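Side-chain contact in uncharacterized protein Y57A10A.28 (Caenorhabditis elegans, PDB 5EIK), which forms a homotrimeric potassium channel of intracellular membranes that binds phosphatidylinositol 4,5-bisphosphate and may supply counter-ions during calcium release: residues His35-Leu38 against Thr39-Val43. Residues are numbered along the deposited sequence; the frame is centred on the assembly and turned at random.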
# COMPACT_ATOMS: atom_id res chain seq x y z
N HIS A 35 5.45 1.28 25.38
CA HIS A 35 4.80 0.99 24.11
C HIS A 35 5.69 0.05 23.27
O HIS A 35 5.21 -0.93 22.71
CB HIS A 35 4.53 2.30 23.36
CG HIS A 35 4.13 2.11 21.93
ND1 HIS A 35 2.96 1.49 21.56
CD2 HIS A 35 4.77 2.42 20.78
CE1 HIS A 35 2.90 1.43 20.24
NE2 HIS A 35 3.98 1.99 19.74
N TYR A 36 6.99 0.35 23.18
CA TYR A 36 7.90 -0.51 22.42
C TYR A 36 7.92 -1.93 22.96
O TYR A 36 7.85 -2.89 22.19
CB TYR A 36 9.33 0.04 22.43
CG TYR A 36 9.47 1.43 21.88
CD1 TYR A 36 8.70 1.85 20.79
CD2 TYR A 36 10.36 2.33 22.45
CE1 TYR A 36 8.82 3.15 20.29
CE2 TYR A 36 10.49 3.62 21.96
CZ TYR A 36 9.72 4.03 20.89
OH TYR A 36 9.84 5.32 20.44
N VAL A 37 8.01 -2.06 24.28
CA VAL A 37 8.02 -3.37 24.91
C VAL A 37 6.78 -4.17 24.56
O VAL A 37 6.87 -5.31 24.11
CB VAL A 37 8.13 -3.28 26.46
CG1 VAL A 37 7.99 -4.66 27.07
CG2 VAL A 37 9.47 -2.70 26.84
N LEU A 38 5.61 -3.57 24.75
CA LEU A 38 4.37 -4.26 24.43
C LEU A 38 4.28 -4.58 22.93
O LEU A 38 3.82 -5.66 22.54
CB LEU A 38 3.16 -3.42 24.89
CG LEU A 38 3.00 -3.35 26.42
CD1 LEU A 38 1.86 -2.41 26.82
CD2 LEU A 38 2.73 -4.74 26.94
N THR A 39 4.73 -3.65 22.09
CA THR A 39 4.70 -3.90 20.65
C THR A 39 5.58 -5.10 20.30
O THR A 39 5.19 -5.97 19.52
CB THR A 39 5.19 -2.65 19.86
OG1 THR A 39 4.30 -1.55 20.08
CG2 THR A 39 5.27 -2.94 18.37
N CYS A 40 6.78 -5.16 20.88
CA CYS A 40 7.69 -6.28 20.60
C CYS A 40 7.15 -7.61 21.11
O CYS A 40 7.32 -8.64 20.45
CB CYS A 40 9.07 -6.01 21.22
SG CYS A 40 10.02 -4.77 20.36
N LEU A 41 6.52 -7.58 22.27
CA LEU A 41 5.94 -8.78 22.83
C LEU A 41 4.88 -9.29 21.87
O LEU A 41 4.73 -10.49 21.67
CB LEU A 41 5.31 -8.49 24.20
CG LEU A 41 6.29 -8.04 25.28
CD1 LEU A 41 5.55 -7.75 26.57
CD2 LEU A 41 7.34 -9.12 25.48
N SER A 42 4.15 -8.37 21.27
CA SER A 42 3.10 -8.73 20.33
C SER A 42 3.70 -9.39 19.09
O SER A 42 3.24 -10.45 18.64
CB SER A 42 2.29 -7.48 19.95
OG SER A 42 1.23 -7.82 19.07
N VAL A 43 4.74 -8.78 18.53
CA VAL A 43 5.37 -9.36 17.35
C VAL A 43 5.93 -10.73 17.70
O VAL A 43 5.87 -11.65 16.89
CB VAL A 43 6.52 -8.47 16.83
CG1 VAL A 43 7.28 -9.20 15.74
CG2 VAL A 43 5.95 -7.17 16.27
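His35 O accepts two hydrogen bonds from Thr39, one from the amide N at 2.8 Å and one from the hydroxyl OG1 at 2.9 Å. The hydroxyl stands above the carbonyl plane, 43° out of it. With chi1 at -64°, OG1 lies beside its own backbone N and turns back to this carbonyl. Thr39 OG1 also sits over one face of the His35 imidazole, displaced toward the rim, 3.3 Å from His35 CE1. His35 NE2 is hydrogen-bonded to Ser70 O, which fixes the ring from its far end and ties it to helix 59-70. Were His35 replaced by an alanine, Ser70 O would probably lose this donor and the Thr39 hydroxyl the ring beside it. His35 and Thr39 lie one turn apart on the first transmembrane helix, 30-47, whose i to i+4 ladder continues from Cys40 N to Tyr36 O, Leu41 N to Val37 O and Ser42 N to Leu38 O. Next to the ladder, Val37 and Leu41 run side by side, CG1 of Val37 4.0 Å from CD1 of Leu41, and both also touch Ala117 of helix 112-117. Leu38 reaches the same Leu41 CD1 with its CD2, at 4.1 Å, while also packing on Lys123 and Lys130 of helix 120-148. Lys130, which binds phosphatidylinositol 4,5-bisphosphate, also touches His35.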